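NegoA.19184.a (Neisseria gonorrhoeae, PDB 5UEB) is a DUF4265-family protein of unknown function that joins a small antiparallel beta barrel to a ferredoxin-like alpha/beta unit. Local coordinates at residues E27-N32 with K102-G107; G126-Y131 with N135-R140; S11-V16 with D55-E60. One frame throughout, in Å; residues are numbered along the deposited sequence.

Contact 1 of 3, residues E27-N32 with K102-G107; sequences EILSGN and KIRKNG
E27 and R104 reach for each other as two outstretched chains: in each, CG stands anti to the backbone N (chi1 176° in E27, -177° in R104), and both chains run on extended to their charged ends. Extension lets them span the gap between strands that stay far apart, 24-33 of a five-stranded antiparallel barrel and 102-105 at the edge of a ferredoxin-like sheet; the CA atoms of L29 and R104 are 12.4 Å from each other. The contact is thus a polar junction between two sheets, made by two extended side chains and a water, with no direct hydrogen bond.

E27 OE1 stands 3.9 Å from R104 NH1. This is a long salt bridge of charge alone, since the oxygen lies well out of the guanidinium plane and no N-H is aimed at it; carboxylate and guanidinium planes are turned 54° apart. A water joins them more closely. It accepts from R104 NH1 at 2.9 Å and lies 2.6 Å from E27 OE1, while I28 O, 2.8 Å from the same water, brings in the backbone of strand 24-33.

Both ends are steadied by the 43-48 region. The carboxylate takes backbone N-H groups from L46 at OE1 and from F47 and A48 at OE2, three backbone donors that hold its rotation and would favour the charged form in this buried position. R104 NH1 also donates to I44 O, and its NH2 has a weak, long ion pair with E43. The same loop thus bonds to both partners. Beside the polar group, the end of the L29 side chain comes close, CD2 lying at the guanidinium edge, near its plane, 4.2 Å from R104 NH1.

Contact 2 of 3, residues G126-Y131 with N135-R140; sequences GILNRY and NILSYR
Y139 OH donates to N129 OD1 over 2.7 Å, the shortest polar bond between 126-131 and 135-140. The hydroxyl meets the carbonyl at a C=O...O angle of 130° and is tilted out of the carbonyl plane. N129 leaves the helix pointing away from the strand, yet its amide OD1 swings back to the edge of the phenol. L128, one residue earlier, covers a face of the same ring: its CB is 3.9 Å from the centroid of Y139, a CH-pi contact offset toward the rim, and L128 CD1 lies over the same face, 3.9 Å from Y139 CD2. Y139 CG stands between its backbone N and carbonyl carbon (chi1 74°), the rotation that sets the ring against L128.

At the far end the chain turns from helix to strand through a Schellman motif, with N135 at positive phi. I136 N donates to Y131 O at 3.2 Å, and the side chains of the same two residues meet, I136 CG1 lying 3.6 Å from Y131 CD1. L137 CG comes within 3.7 Å of Y131 CB, while Y131 OH reaches on to D91.

The axes of 126-131 and 137-140 pass 7.8 Å apart, running obliquely against each other at 136°, as the last helix and edge strand of the ferredoxin-like fold; L128 and L137 both pack on L92 of helix 90-98 and on I82 of the adjoining strand 78-84.

Contact 3 of 3, residues S11-V16 with D55-E60; sequences SKLTVV and DIVAIE. With EDO (1,2-ethanediol), chain M.
This is an apolar contact across the inside of the barrel, between strands 10-18 and 56-62, which are not hydrogen-bonded neighbours and meet through side chains alone. L13 reaches inward from the first strand, and V57 and I59, two residues apart and so on one face of the second, come to meet it. In L13, CG anti to the backbone N (chi1 -168°) directs the fork toward 55-60, where each methyl finds its own partner. CD2 touches V57 CG2 at 3.5 Å. CD1 presses on I59 CG2 at 3.4 Å, tighter than usual for two carbons, and the same I59 methyl lies 3.9 Å from L13 CD2, so that it serves both branches of the leucine. In both pairs the side chains pass at a slant, methyl against methyl.

The five strands follow one another in sequence order, each antiparallel to the next, and backbone hydrogen bonds between T14 and both L66 and F68 close the sheet between strands 10-18 and 65-73 into a small barrel. Its apolar filling continues around the contact: F39 packs on both L13 and I59, while I41 and F68 pack on V57.

T14, next in sequence to L13, turns to the other side of the strand. A 1,2-ethanediol, probably from the crystallisation liquor, rests there with its O1 2.5 Å from T14 OG1, a close approach, doubtful as a hydrogen bond. The diol is also hydrogen-bonded to L66 O. Farther along strand 56-62, past the apolar pair, the carboxylate of E60 forms a salt bridge through OE2 with K10 NZ of the second subunit.

Overall arrangement
Contacts 1 and 3 adjoin in the barrel, their centres about 13 Å apart: strands 10-18 and 24-33 are neighbours there, and L29 N probably hydrogen-bonds L13 O. Their segments alternate along the chain; strand 24-33, which carries the link to the other sheet, pairs with strand 10-18, whose L13 packs inside the barrel. Contact 2 comes last in sequence, its centre about 22 Å from that of contact 1 and about 31 Å from that of contact 3, without touching either. It shares the four-stranded sheet with contact 1, at opposite edge strands, 137-143 and 102-105. Together they run from barrel interior, through the junction, to the helix-covered sheet of this two-part protein.

Contact 1 of 3, residues E27-N32 with K102-G107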
# COMPACT_ATOMS: atom_id res chain seq x y z
N GLU B 27 -4.35 4.19 14.72
CA GLU B 27 -5.26 3.21 15.30
C GLU B 27 -4.44 2.05 15.86
O GLU B 27 -3.57 1.52 15.17
CB GLU B 27 -6.24 2.66 14.25
CG GLU B 27 -7.13 1.56 14.83
CD GLU B 27 -8.26 1.13 13.93
OE1 GLU B 27 -9.03 0.26 14.37
OE2 GLU B 27 -8.40 1.65 12.80
N ILE B 28 -4.73 1.66 17.10
CA ILE B 28 -4.05 0.52 17.74
C ILE B 28 -4.90 -0.72 17.55
O ILE B 28 -6.11 -0.70 17.80
CB ILE B 28 -3.80 0.78 19.23
CG1 ILE B 28 -2.91 2.01 19.40
CG2 ILE B 28 -3.15 -0.45 19.89
CD1 ILE B 28 -2.69 2.42 20.85
N LEU B 29 -4.27 -1.81 17.10
CA LEU B 29 -4.94 -3.09 16.88
C LEU B 29 -4.31 -4.18 17.75
O LEU B 29 -3.08 -4.30 17.82
CB LEU B 29 -4.84 -3.52 15.42
CG LEU B 29 -5.55 -2.62 14.41
CD1 LEU B 29 -5.16 -3.02 13.00
CD2 LEU B 29 -7.05 -2.70 14.59
N SER B 30 -5.15 -4.97 18.39
CA SER B 30 -4.69 -6.11 19.17
C SER B 30 -4.45 -7.31 18.26
O SER B 30 -5.13 -7.49 17.24
CB SER B 30 -5.72 -6.48 20.23
OG SER B 30 -5.92 -5.42 21.15
N GLY B 31 -3.49 -8.13 18.64
CA GLY B 31 -3.21 -9.33 17.88
C GLY B 31 -2.23 -10.26 18.56
O GLY B 31 -2.10 -10.25 19.79
N ASN B 32 -1.53 -11.06 17.77
CA ASN B 32 -0.63 -12.08 18.30
C ASN B 32 0.65 -12.06 17.49
O ASN B 32 0.60 -12.06 16.25
CB ASN B 32 -1.29 -13.47 18.20
CG ASN B 32 -0.88 -14.43 19.33
OD1 ASN B 32 -1.68 -14.70 20.22
ND2 ASN B 32 0.34 -14.95 19.26
N LYS B 102 -19.14 -10.21 10.91
CA LYS B 102 -18.87 -9.93 12.32
C LYS B 102 -18.72 -8.43 12.47
O LYS B 102 -18.13 -7.78 11.61
CB LYS B 102 -17.59 -10.62 12.78
CG LYS B 102 -17.67 -12.15 12.81
CD LYS B 102 -16.38 -12.75 13.34
CE LYS B 102 -16.29 -14.24 13.05
NZ LYS B 102 -14.96 -14.78 13.44
N ILE B 103 -19.26 -7.88 13.55
CA ILE B 103 -19.31 -6.43 13.68
C ILE B 103 -18.46 -5.98 14.87
O ILE B 103 -18.29 -6.70 15.86
CB ILE B 103 -20.75 -5.88 13.77
CG1 ILE B 103 -21.40 -6.27 15.10
CG2 ILE B 103 -21.60 -6.40 12.60
CD1 ILE B 103 -22.79 -5.68 15.28
N ARG B 104 -17.91 -4.78 14.75
CA ARG B 104 -17.24 -4.09 15.84
C ARG B 104 -17.80 -2.68 15.91
O ARG B 104 -17.79 -1.96 14.91
CB ARG B 104 -15.73 -4.04 15.61
CG ARG B 104 -14.96 -3.40 16.77
CD ARG B 104 -13.48 -3.27 16.48
NE ARG B 104 -12.83 -2.53 17.56
CZ ARG B 104 -11.55 -2.16 17.56
NH1 ARG B 104 -10.78 -2.45 16.53
NH2 ARG B 104 -11.06 -1.49 18.59
N LYS B 105 -18.31 -2.28 17.08
CA LYS B 105 -18.89 -0.96 17.28
C LYS B 105 -17.83 0.07 17.64
O LYS B 105 -16.82 -0.24 18.28
CB LYS B 105 -19.92 -0.98 18.42
CG LYS B 105 -21.11 -1.90 18.22
CD LYS B 105 -21.96 -1.99 19.49
CE LYS B 105 -22.50 -0.63 19.91
NZ LYS B 105 -23.31 -0.72 21.16
N ASN B 106 -18.08 1.32 17.25
CA ASN B 106 -17.40 2.48 17.83
C ASN B 106 -18.51 3.45 18.22
O ASN B 106 -18.94 4.28 17.41
CB ASN B 106 -16.40 3.12 16.88
CG ASN B 106 -15.54 4.17 17.57
OD1 ASN B 106 -15.64 5.36 17.27
ND2 ASN B 106 -14.73 3.73 18.52
N GLY B 107 -18.99 3.34 19.46
CA GLY B 107 -20.15 4.12 19.83
C GLY B 107 -21.40 3.52 19.20
O GLY B 107 -21.41 2.39 18.69
O HOH W 1 -8.73 -0.40 16.90

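Contact 2 of 3, residues G126-Y131 with N135-R140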
# COMPACT_ATOMS: atom_id res chain seq x y z
N GLY B 126 -26.58 -3.98 -2.26
CA GLY B 126 -27.87 -3.42 -2.62
C GLY B 126 -28.60 -2.83 -1.42
O GLY B 126 -29.20 -1.76 -1.51
N ILE B 127 -28.54 -3.53 -0.28
CA ILE B 127 -29.20 -3.02 0.92
C ILE B 127 -28.51 -1.76 1.41
O ILE B 127 -29.17 -0.77 1.74
CB ILE B 127 -29.22 -4.09 2.03
CG1 ILE B 127 -29.93 -5.36 1.53
CG2 ILE B 127 -29.90 -3.52 3.27
CD1 ILE B 127 -29.94 -6.47 2.56
N LEU B 128 -27.17 -1.78 1.45
CA LEU B 128 -26.43 -0.59 1.83
C LEU B 128 -26.76 0.58 0.91
O LEU B 128 -26.96 1.70 1.37
CB LEU B 128 -24.93 -0.87 1.78
CG LEU B 128 -24.39 -1.85 2.81
CD1 LEU B 128 -22.95 -2.24 2.48
CD2 LEU B 128 -24.48 -1.24 4.20
N ASN B 129 -26.82 0.32 -0.40
CA ASN B 129 -27.09 1.39 -1.35
C ASN B 129 -28.48 2.00 -1.15
O ASN B 129 -28.64 3.23 -1.23
CB ASN B 129 -26.92 0.90 -2.79
CG ASN B 129 -25.47 0.75 -3.19
OD1 ASN B 129 -24.58 1.37 -2.60
ND2 ASN B 129 -25.21 -0.07 -4.21
N ARG B 130 -29.50 1.17 -0.90
CA ARG B 130 -30.84 1.71 -0.69
C ARG B 130 -30.89 2.62 0.53
O ARG B 130 -31.56 3.66 0.51
CB ARG B 130 -31.86 0.57 -0.54
CG ARG B 130 -32.51 0.13 -1.84
CD ARG B 130 -33.74 -0.73 -1.57
NE ARG B 130 -34.88 0.04 -1.06
CZ ARG B 130 -35.87 0.49 -1.82
NH1 ARG B 130 -35.88 0.26 -3.12
NH2 ARG B 130 -36.87 1.18 -1.27
N TYR B 131 -30.19 2.23 1.60
CA TYR B 131 -30.17 3.08 2.78
C TYR B 131 -29.34 4.34 2.57
O TYR B 131 -29.66 5.39 3.12
CB TYR B 131 -29.75 2.28 4.02
CG TYR B 131 -30.87 1.41 4.54
CD1 TYR B 131 -32.14 1.94 4.78
CD2 TYR B 131 -30.68 0.05 4.79
CE1 TYR B 131 -33.17 1.14 5.27
CE2 TYR B 131 -31.70 -0.76 5.27
CZ TYR B 131 -32.95 -0.20 5.51
OH TYR B 131 -33.98 -0.98 5.98
N ASN B 135 -30.36 8.67 2.74
CA ASN B 135 -29.57 9.51 3.63
C ASN B 135 -29.58 9.01 5.07
O ASN B 135 -29.32 9.78 6.00
CB ASN B 135 -29.98 10.99 3.55
CG ASN B 135 -29.78 11.57 2.17
OD1 ASN B 135 -28.79 11.28 1.50
ND2 ASN B 135 -30.72 12.40 1.73
N ILE B 136 -29.87 7.73 5.27
CA ILE B 136 -29.85 7.16 6.62
C ILE B 136 -28.50 6.55 6.98
O ILE B 136 -28.21 6.36 8.17
CB ILE B 136 -31.03 6.21 6.88
CG1 ILE B 136 -30.69 4.78 6.49
CG2 ILE B 136 -32.28 6.69 6.15
CD1 ILE B 136 -30.51 3.87 7.67
N LEU B 137 -27.65 6.23 6.00
CA LEU B 137 -26.32 5.73 6.30
C LEU B 137 -25.37 6.06 5.16
O LEU B 137 -25.78 6.41 4.05
CB LEU B 137 -26.29 4.22 6.60
CG LEU B 137 -26.47 3.13 5.52
CD1 LEU B 137 -25.31 2.95 4.53
CD2 LEU B 137 -26.77 1.79 6.20
N SER B 138 -24.08 5.94 5.47
CA SER B 138 -23.00 5.97 4.50
C SER B 138 -22.08 4.80 4.79
O SER B 138 -21.97 4.34 5.93
CB SER B 138 -22.19 7.27 4.61
OG SER B 138 -22.99 8.39 4.33
N TYR B 139 -21.40 4.32 3.75
CA TYR B 139 -20.50 3.20 3.94
C TYR B 139 -19.26 3.37 3.08
O TYR B 139 -19.25 4.10 2.08
CB TYR B 139 -21.20 1.85 3.69
CG TYR B 139 -21.46 1.51 2.23
CD1 TYR B 139 -22.58 2.01 1.57
CD2 TYR B 139 -20.61 0.67 1.53
CE1 TYR B 139 -22.82 1.70 0.24
CE2 TYR B 139 -20.84 0.34 0.20
CZ TYR B 139 -21.95 0.85 -0.44
OH TYR B 139 -22.18 0.53 -1.76
N ARG B 140 -18.21 2.67 3.49
CA ARG B 140 -16.93 2.71 2.81
C ARG B 140 -16.36 1.30 2.72
O ARG B 140 -16.41 0.54 3.70
CB ARG B 140 -15.96 3.62 3.58
CG ARG B 140 -14.56 3.65 3.06
CD ARG B 140 -13.83 4.86 3.61
NE ARG B 140 -14.43 6.11 3.14
CZ ARG B 140 -14.03 6.75 2.05
NH1 ARG B 140 -13.03 6.27 1.31
NH2 ARG B 140 -14.63 7.88 1.69

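Contact 3 of 3, residues S11-V16 with D55-E60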
# COMPACT_ATOMS: atom_id res chain seq x y z
N SER B 11 -0.11 -9.12 21.63
CA SER B 11 0.59 -7.87 21.41
C SER B 11 -0.38 -6.83 20.86
O SER B 11 -1.57 -7.10 20.62
CB SER B 11 1.81 -8.07 20.51
OG SER B 11 2.63 -6.91 20.47
N LYS B 12 0.14 -5.62 20.70
CA LYS B 12 -0.58 -4.49 20.13
C LYS B 12 0.30 -3.83 19.08
O LYS B 12 1.52 -3.75 19.22
CB LYS B 12 -0.87 -3.42 21.19
CG LYS B 12 -1.40 -3.91 22.51
CD LYS B 12 -2.84 -4.30 22.41
CE LYS B 12 -3.46 -4.40 23.80
NZ LYS B 12 -4.83 -4.96 23.73
N LEU B 13 -0.36 -3.32 18.03
CA LEU B 13 0.32 -2.64 16.94
C LEU B 13 -0.36 -1.30 16.70
O LEU B 13 -1.59 -1.22 16.75
CB LEU B 13 0.11 -3.50 15.69
CG LEU B 13 0.93 -3.17 14.47
CD1 LEU B 13 2.37 -3.24 14.88
CD2 LEU B 13 0.59 -4.20 13.43
N THR B 14 0.42 -0.25 16.44
CA THR B 14 -0.12 1.03 15.99
C THR B 14 -0.03 1.14 14.47
O THR B 14 1.03 0.92 13.89
CB THR B 14 0.63 2.20 16.64
OG1 THR B 14 0.45 2.15 18.06
CG2 THR B 14 0.10 3.55 16.11
N VAL B 15 -1.16 1.45 13.83
CA VAL B 15 -1.20 1.72 12.39
C VAL B 15 -1.31 3.23 12.22
O VAL B 15 -2.30 3.84 12.66
CB VAL B 15 -2.40 1.03 11.73
CG1 VAL B 15 -2.39 1.28 10.21
CG2 VAL B 15 -2.39 -0.45 12.01
N VAL B 16 -0.31 3.84 11.60
CA VAL B 16 -0.36 5.25 11.23
C VAL B 16 -0.97 5.35 9.84
O VAL B 16 -0.58 4.60 8.93
CB VAL B 16 1.04 5.89 11.27
CG1 VAL B 16 0.97 7.37 10.89
CG2 VAL B 16 1.66 5.74 12.64
N ASP B 55 -5.48 -10.58 8.90
CA ASP B 55 -4.32 -10.26 8.06
C ASP B 55 -3.04 -10.46 8.87
O ASP B 55 -3.01 -10.27 10.09
CB ASP B 55 -4.37 -8.79 7.62
CG ASP B 55 -5.35 -8.53 6.47
OD1 ASP B 55 -5.98 -9.48 5.94
OD2 ASP B 55 -5.47 -7.35 6.08
N ILE B 56 -1.96 -10.84 8.18
CA ILE B 56 -0.63 -10.95 8.77
C ILE B 56 0.21 -9.80 8.23
O ILE B 56 0.29 -9.60 7.02
CB ILE B 56 0.02 -12.31 8.47
CG1 ILE B 56 -0.80 -13.45 9.08
CG2 ILE B 56 1.45 -12.36 9.02
CD1 ILE B 56 -0.37 -14.84 8.61
N VAL B 57 0.83 -9.05 9.13
CA VAL B 57 1.55 -7.84 8.76
C VAL B 57 2.94 -7.86 9.36
O VAL B 57 3.19 -8.49 10.40
CB VAL B 57 0.80 -6.55 9.16
CG1 VAL B 57 -0.59 -6.49 8.51
CG2 VAL B 57 0.70 -6.44 10.68
N ALA B 58 3.86 -7.17 8.69
CA ALA B 58 5.20 -6.93 9.20
C ALA B 58 5.20 -5.66 10.04
O ALA B 58 4.42 -4.73 9.80
CB ALA B 58 6.19 -6.77 8.05
N ILE B 59 6.10 -5.61 11.02
CA ILE B 59 6.09 -4.56 12.02
C ILE B 59 7.49 -3.97 12.16
O ILE B 59 8.49 -4.57 11.75
CB ILE B 59 5.59 -5.08 13.38
CG1 ILE B 59 6.52 -6.18 13.88
CG2 ILE B 59 4.18 -5.64 13.24
CD1 ILE B 59 6.09 -6.81 15.23
N GLU B 60 7.54 -2.76 12.72
CA GLU B 60 8.78 -2.08 13.05
C GLU B 60 8.68 -1.57 14.48
O GLU B 60 7.63 -1.10 14.90
CB GLU B 60 9.00 -0.85 12.17
CG GLU B 60 9.40 -1.14 10.75
CD GLU B 60 9.91 0.11 10.04
OE1 GLU B 60 9.58 1.23 10.48
OE2 GLU B 60 10.64 -0.04 9.04
C1 EDO M . 1.44 -0.05 20.13
O1 EDO M . 2.22 0.70 19.17
C2 EDO M . 2.32 -0.35 21.33
O2 EDO M . 3.40 -1.20 20.92